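Local coordinates for protein toll (Drosophila melanogaster, PDB 4LXR) that serves as the receptor for cleaved spaetzle C-106, switching on Toll signalling in dorsal-ventral patterning of the embryo and in antifungal immunity, at residues I42-D56 and L67-M81. Residues are numbered along the deposited sequence; the frame is centred on the assembly and turned at random.
Sequences IQPKDYVQIMCNLTD and LRIGEVDRVQMRRCM. With NAG (2-acetamido-2-deoxy-beta-D-glucopyranose), chain H.
Gln49 and Gln76 stand side by side where strands 47-52 and 74-78 pair in parallel, near the N-terminal end of the leucine-rich-repeat solenoid of the Toll ectodomain. Backbone hydrogen bonds, among them Gln76 N to Val48 O (2.9 Å), alternate between the strands from Val48 to Cys52. The Gln49 chain leaves CB with CG anti to the backbone N (chi1 177°) and stays extended, like its neighbour. Its CB and CG pass the carbonyl oxygen of Gln76, CD lies beside Arg78 CD, OE1 takes a weak bond from a water that Arg78 NH1 also reaches weakly, and NE2 donates to Gln76 OE1 (2.7 Å), in the Gln76 carbonyl plane and close to the Gln49 amide plane. NE2 also touches the Arg78 guanidinium edge, donor against donor without a hydrogen bond, while Met51 CE lies over the centre of one face, 3.5 Å from Arg78 CZ. The sheet face carrying Gln49, Met51 and Arg78 meets the ligand: Arg78 NH2 forms a salt bridge with Glu48 of the spaetzle C-106 chain, and Met51 packs on Ile13 of that chain. Toward the start of the strands, Arg74 NH1 lies 3.5 Å from Tyr47 CG, over one ring face, the planes 19° apart. On the opposite, buried face Val48 fits CG1 against Val75 CG2 (3.7 Å). Asn53 carries an N-linked glycan, whose NAG C8 rests over the Arg79 guanidinium. A disulfide fastens this end, Cys52 SG to Cys80 SG at 2.0 Å with a CB-SG-SG-CB torsion of 85°.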
loop_
_atom_site.group_PDB
_atom_site.type_symbol
_atom_site.label_atom_id
_atom_site.label_comp_id
_atom_site.label_asym_id
_atom_site.label_seq_id
_atom_site.Cartn_x
_atom_site.Cartn_y
_atom_site.Cartn_z
ATOM N N ILE A 42 18.621 32.132 -10.429
ATOM C CA ILE A 42 19.560 32.626 -9.441
ATOM C C ILE A 42 19.052 32.351 -8.035
ATOM O O ILE A 42 17.940 32.753 -7.666
ATOM C CB ILE A 42 19.807 34.139 -9.606
ATOM C CG1 ILE A 42 20.248 34.458 -11.036
ATOM C CG2 ILE A 42 20.830 34.626 -8.591
ATOM C CD1 ILE A 42 20.576 35.924 -11.270
ATOM N N GLN A 43 19.869 31.639 -7.269
ATOM C CA GLN A 43 19.649 31.430 -5.843
ATOM C C GLN A 43 20.885 31.999 -5.138
ATOM O O GLN A 43 21.913 31.326 -5.035
ATOM C CB GLN A 43 19.462 29.941 -5.547
ATOM C CG GLN A 43 19.288 29.579 -4.087
ATOM C CD GLN A 43 17.878 29.812 -3.599
ATOM O OE1 GLN A 43 16.920 29.264 -4.148
ATOM N NE2 GLN A 43 17.738 30.634 -2.567
ATOM N N PRO A 44 20.786 33.257 -4.676
ATOM C CA PRO A 44 21.894 34.097 -4.194
ATOM C C PRO A 44 22.827 33.381 -3.224
ATOM O O PRO A 44 22.341 32.782 -2.269
ATOM C CB PRO A 44 21.172 35.242 -3.483
ATOM C CG PRO A 44 19.857 35.341 -4.191
ATOM C CD PRO A 44 19.478 33.926 -4.515
ATOM N N LYS A 45 24.136 33.449 -3.492
ATOM C CA LYS A 45 25.182 32.779 -2.705
ATOM C C LYS A 45 25.250 31.276 -2.934
ATOM O O LYS A 45 26.278 30.655 -2.657
ATOM C CB LYS A 45 25.063 33.063 -1.199
ATOM C CG LYS A 45 25.216 34.520 -0.807
ATOM C CD LYS A 45 25.139 34.688 0.707
ATOM C CE LYS A 45 25.079 36.162 1.108
ATOM N NZ LYS A 45 24.807 36.360 2.565
ATOM N N ASP A 46 24.167 30.689 -3.434
ATOM C CA ASP A 46 24.102 29.237 -3.595
ATOM C C ASP A 46 24.490 28.793 -5.006
ATOM O O ASP A 46 25.522 28.145 -5.212
ATOM C CB ASP A 46 22.710 28.714 -3.218
ATOM C CG ASP A 46 22.642 27.192 -3.166
ATOM O OD1 ASP A 46 23.705 26.537 -3.140
ATOM O OD2 ASP A 46 21.516 26.647 -3.135
ATOM N N TYR A 47 23.662 29.136 -5.981
ATOM C CA TYR A 47 23.945 28.725 -7.343
ATOM C C TYR A 47 23.329 29.642 -8.389
ATOM O O TYR A 47 22.371 30.385 -8.119
ATOM C CB TYR A 47 23.496 27.284 -7.564
ATOM C CG TYR A 47 22.015 27.114 -7.802
ATOM C CD1 TYR A 47 21.118 27.067 -6.739
ATOM C CD2 TYR A 47 21.513 26.969 -9.094
ATOM C CE1 TYR A 47 19.757 26.893 -6.958
ATOM C CE2 TYR A 47 20.156 26.804 -9.321
ATOM C CZ TYR A 47 19.287 26.770 -8.251
ATOM O OH TYR A 47 17.942 26.599 -8.476
ATOM N N VAL A 48 23.899 29.594 -9.585
ATOM C CA VAL A 48 23.286 30.207 -10.749
ATOM C C VAL A 48 23.205 29.142 -11.836
ATOM O O VAL A 48 24.194 28.473 -12.121
ATOM C CB VAL A 48 24.074 31.453 -11.235
ATOM C CG1 VAL A 48 25.559 31.128 -11.440
ATOM C CG2 VAL A 48 23.469 32.008 -12.513
ATOM N N GLN A 49 22.015 28.942 -12.399
ATOM C CA GLN A 49 21.884 28.103 -13.588
ATOM C C GLN A 49 21.707 28.964 -14.830
ATOM O O GLN A 49 20.866 29.856 -14.862
ATOM C CB GLN A 49 20.730 27.099 -13.476
ATOM C CG GLN A 49 20.542 26.275 -14.757
ATOM C CD GLN A 49 19.357 25.317 -14.728
ATOM O OE1 GLN A 49 18.227 25.693 -15.053
ATOM N NE2 GLN A 49 19.616 24.066 -14.365
ATOM N N ILE A 50 22.521 28.719 -15.850
ATOM C CA ILE A 50 22.296 29.357 -17.133
ATOM C C ILE A 50 21.790 28.307 -18.112
ATOM O O ILE A 50 22.510 27.372 -18.450
ATOM C CB ILE A 50 23.558 30.031 -17.678
ATOM C CG1 ILE A 50 24.151 30.962 -16.626
ATOM C CG2 ILE A 50 23.241 30.808 -18.942
ATOM C CD1 ILE A 50 25.619 31.234 -16.829
ATOM N N MET A 51 20.529 28.440 -18.519
ATOM C CA MET A 51 19.945 27.545 -19.505
ATOM C C MET A 51 19.954 28.290 -20.824
ATOM O O MET A 51 19.415 29.386 -20.924
ATOM C CB MET A 51 18.527 27.129 -19.104
ATOM C CG MET A 51 17.729 26.425 -20.201
ATOM S SD MET A 51 18.100 24.666 -20.399
ATOM C CE MET A 51 17.694 24.055 -18.762
ATOM N N CYS A 52 20.611 27.706 -21.822
ATOM C CA CYS A 52 20.841 28.378 -23.092
ATOM C C CYS A 52 19.980 27.771 -24.180
ATOM O O CYS A 52 19.686 26.575 -24.157
ATOM C CB CYS A 52 22.308 28.228 -23.524
ATOM S SG CYS A 52 23.552 29.156 -22.569
ATOM N N ASN A 53 19.600 28.598 -25.143
ATOM C CA ASN A 53 19.032 28.118 -26.395
ATOM C C ASN A 53 19.660 28.940 -27.509
ATOM O O ASN A 53 19.123 29.969 -27.898
ATOM C CB ASN A 53 17.509 28.256 -26.416
ATOM C CG ASN A 53 16.866 27.487 -27.553
ATOM O OD1 ASN A 53 17.518 27.197 -28.557
ATOM N ND2 ASN A 53 15.580 27.143 -27.395
ATOM N N LEU A 54 20.796 28.462 -28.013
ATOM C CA LEU A 54 21.657 29.242 -28.892
ATOM C C LEU A 54 21.685 28.661 -30.299
ATOM O O LEU A 54 21.518 27.454 -30.481
ATOM C CB LEU A 54 23.086 29.244 -28.335
ATOM C CG LEU A 54 23.521 30.284 -27.303
ATOM C CD1 LEU A 54 22.462 30.550 -26.262
ATOM C CD2 LEU A 54 24.814 29.842 -26.638
ATOM N N THR A 55 21.897 29.522 -31.291
ATOM C CA THR A 55 22.130 29.053 -32.655
ATOM C C THR A 55 23.580 29.356 -33.002
ATOM O O THR A 55 24.175 28.725 -33.872
ATOM C CB THR A 55 21.213 29.751 -33.698
ATOM O OG1 THR A 55 21.862 30.922 -34.208
ATOM C CG2 THR A 55 19.873 30.146 -33.090
ATOM N N ASP A 56 24.145 30.316 -32.280
ATOM C CA ASP A 56 25.414 30.921 -32.641
ATOM C C ASP A 56 26.110 31.495 -31.410
ATOM O O ASP A 56 25.470 31.965 -30.475
ATOM C CB ASP A 56 25.143 32.057 -33.626
ATOM C CG ASP A 56 26.318 32.358 -34.494
ATOM O OD1 ASP A 56 27.223 33.081 -34.031
ATOM O OD2 ASP A 56 26.332 31.877 -35.645
ATOM N N LEU A 67 24.594 42.298 -14.249
ATOM C CA LEU A 67 23.850 41.472 -13.303
ATOM C C LEU A 67 24.396 41.576 -11.880
ATOM O O LEU A 67 23.628 41.618 -10.914
ATOM C CB LEU A 67 23.858 40.013 -13.739
ATOM C CG LEU A 67 22.555 39.427 -14.267
ATOM C CD1 LEU A 67 22.563 37.920 -14.120
ATOM C CD2 LEU A 67 21.375 40.023 -13.543
ATOM N N ARG A 68 25.722 41.618 -11.767
ATOM C CA ARG A 68 26.414 41.604 -10.474
ATOM C C ARG A 68 25.927 40.494 -9.545
ATOM O O ARG A 68 25.479 40.758 -8.433
ATOM C CB ARG A 68 26.334 42.970 -9.781
ATOM C CG ARG A 68 26.991 44.100 -10.564
ATOM C CD ARG A 68 27.110 45.381 -9.732
ATOM N NE ARG A 68 28.395 45.473 -9.033
ATOM C CZ ARG A 68 28.554 45.378 -7.713
ATOM N NH1 ARG A 68 29.768 45.473 -7.182
ATOM N NH2 ARG A 68 27.502 45.195 -6.921
ATOM N N ILE A 69 26.010 39.251 -9.997
ATOM C CA ILE A 69 25.531 38.139 -9.177
ATOM C C ILE A 69 26.278 38.030 -7.835
ATOM O O ILE A 69 25.659 37.826 -6.799
ATOM C CB ILE A 69 25.543 36.802 -9.960
ATOM C CG1 ILE A 69 24.556 36.877 -11.132
ATOM C CG2 ILE A 69 25.224 35.622 -9.042
ATOM C CD1 ILE A 69 24.435 35.603 -11.921
ATOM N N GLY A 70 27.598 38.194 -7.848
ATOM C CA GLY A 70 28.369 38.142 -6.616
ATOM C C GLY A 70 28.914 36.759 -6.318
ATOM O O GLY A 70 28.987 35.905 -7.208
ATOM N N GLU A 71 29.313 36.521 -5.072
ATOM C CA GLU A 71 29.818 35.203 -4.709
ATOM C C GLU A 71 28.747 34.117 -4.820
ATOM O O GLU A 71 27.628 34.270 -4.341
ATOM C CB GLU A 71 30.446 35.192 -3.315
ATOM C CG GLU A 71 31.143 33.860 -3.001
ATOM C CD GLU A 71 32.037 33.919 -1.777
ATOM O OE1 GLU A 71 32.212 35.022 -1.215
ATOM O OE2 GLU A 71 32.566 32.858 -1.379
ATOM N N VAL A 72 29.097 33.010 -5.459
ATOM C CA VAL A 72 28.142 31.929 -5.614
ATOM C C VAL A 72 28.884 30.585 -5.651
ATOM O O VAL A 72 29.982 30.498 -6.194
ATOM C CB VAL A 72 27.251 32.178 -6.857
ATOM C CG1 VAL A 72 27.989 31.825 -8.162
ATOM C CG2 VAL A 72 25.960 31.433 -6.731
ATOM N N ASP A 73 28.305 29.554 -5.040
ATOM C CA ASP A 73 28.994 28.268 -4.863
ATOM C C ASP A 73 29.089 27.440 -6.147
ATOM O O ASP A 73 30.149 26.909 -6.498
ATOM C CB ASP A 73 28.318 27.460 -3.739
ATOM C CG ASP A 73 28.701 25.978 -3.748
ATOM O OD1 ASP A 73 29.866 25.640 -3.450
ATOM O OD2 ASP A 73 27.816 25.142 -4.026
ATOM N N ARG A 74 27.973 27.356 -6.853
ATOM C CA ARG A 74 27.846 26.475 -7.992
ATOM C C ARG A 74 27.366 27.245 -9.231
ATOM O O ARG A 74 26.391 28.000 -9.167
ATOM C CB ARG A 74 26.875 25.342 -7.637
ATOM C CG ARG A 74 26.737 24.278 -8.711
ATOM C CD ARG A 74 25.911 23.083 -8.235
ATOM N NE ARG A 74 24.478 23.354 -8.288
ATOM C CZ ARG A 74 23.693 23.444 -7.221
ATOM N NH1 ARG A 74 22.397 23.698 -7.372
ATOM N NH2 ARG A 74 24.203 23.271 -6.002
ATOM N N VAL A 75 28.063 27.074 -10.353
ATOM C CA VAL A 75 27.561 27.569 -11.631
ATOM C C VAL A 75 27.239 26.377 -12.483
ATOM O O VAL A 75 28.091 25.511 -12.687
ATOM C CB VAL A 75 28.573 28.424 -12.392
ATOM C CG1 VAL A 75 28.007 28.814 -13.763
ATOM C CG2 VAL A 75 28.930 29.648 -11.600
ATOM N N GLN A 76 26.004 26.313 -12.969
ATOM C CA GLN A 76 25.606 25.209 -13.830
ATOM C C GLN A 76 25.156 25.774 -15.163
ATOM O O GLN A 76 24.222 26.568 -15.210
ATOM C CB GLN A 76 24.474 24.410 -13.191
ATOM C CG GLN A 76 24.013 23.223 -14.019
ATOM C CD GLN A 76 22.946 22.395 -13.327
ATOM O OE1 GLN A 76 21.771 22.769 -13.290
ATOM N NE2 GLN A 76 23.350 21.270 -12.773
ATOM N N MET A 77 25.814 25.353 -16.239
ATOM C CA MET A 77 25.509 25.848 -17.577
ATOM C C MET A 77 24.973 24.678 -18.387
ATOM O O MET A 77 25.597 23.629 -18.437
ATOM C CB MET A 77 26.758 26.442 -18.245
ATOM C CG MET A 77 27.272 27.726 -17.581
ATOM S SD MET A 77 28.805 28.372 -18.300
ATOM C CE MET A 77 28.107 29.245 -19.710
ATOM N N ARG A 78 23.816 24.858 -19.015
ATOM C CA ARG A 78 23.148 23.774 -19.715
ATOM C C ARG A 78 22.788 24.161 -21.142
ATOM O O ARG A 78 22.137 25.195 -21.375
ATOM C CB ARG A 78 21.863 23.367 -18.967
ATOM C CG ARG A 78 22.128 22.606 -17.676
ATOM C CD ARG A 78 20.840 22.304 -16.893
ATOM N NE ARG A 78 19.974 21.329 -17.550
ATOM C CZ ARG A 78 18.717 21.081 -17.179
ATOM N NH1 ARG A 78 18.191 21.736 -16.151
ATOM N NH2 ARG A 78 17.987 20.181 -17.828
ATOM N N ARG A 79 23.183 23.306 -22.085
ATOM C CA ARG A 79 22.872 23.473 -23.515
ATOM C C ARG A 79 23.557 24.698 -24.127
ATOM O O ARG A 79 23.147 25.204 -25.181
ATOM C CB ARG A 79 21.348 23.517 -23.759
ATOM C CG ARG A 79 20.568 22.516 -22.921
ATOM C CD ARG A 79 19.079 22.540 -23.218
ATOM N NE ARG A 79 18.730 21.607 -24.285
ATOM C CZ ARG A 79 17.579 20.937 -24.352
ATOM N NH1 ARG A 79 17.350 20.107 -25.364
ATOM N NH2 ARG A 79 16.657 21.094 -23.407
ATOM N N CYS A 80 24.618 25.164 -23.479
ATOM C CA CYS A 80 25.329 26.341 -23.975
ATOM C C CYS A 80 26.412 25.940 -24.959
ATOM O O CYS A 80 26.884 24.802 -24.942
ATOM C CB CYS A 80 25.919 27.154 -22.808
ATOM S SG CYS A 80 24.625 27.711 -21.606
ATOM N N MET A 81 26.790 26.869 -25.834
ATOM C CA MET A 81 27.883 26.621 -26.769
ATOM C C MET A 81 29.189 27.006 -26.124
ATOM O O MET A 81 29.252 27.989 -25.375
ATOM C CB MET A 81 27.684 27.422 -28.065
ATOM C CG MET A 81 26.385 27.050 -28.748
ATOM S SD MET A 81 26.076 27.952 -30.248
ATOM C CE MET A 81 27.371 27.300 -31.305
HETATM C C1 NAG H . 14.928 26.738 -28.623
HETATM C C2 NAG H . 13.802 25.726 -28.391
HETATM C C3 NAG H . 13.186 25.305 -29.727
HETATM C C4 NAG H . 12.792 26.517 -30.562
HETATM C C5 NAG H . 13.942 27.514 -30.662
HETATM C C6 NAG H . 13.521 28.809 -31.314
HETATM C C7 NAG H . 14.094 24.373 -26.357
HETATM C C8 NAG H . 14.656 23.105 -25.788
HETATM N N2 NAG H . 14.283 24.560 -27.668
HETATM O O3 NAG H . 12.034 24.502 -29.490
HETATM O O4 NAG H . 12.469 26.087 -31.879
HETATM O O5 NAG H . 14.424 27.851 -29.353
HETATM O O6 NAG H . 14.585 29.380 -32.063
HETATM O O7 NAG H . 13.506 25.194 -25.661
HETATM O O HOH W 1 21.910 24.052 -4.621
HETATM O O HOH W 2 25.237 24.647 -4.119
HETATM O O HOH W 3 15.730 23.372 -14.819
HETATM O O HOH W 4 21.610 25.875 -27.369
#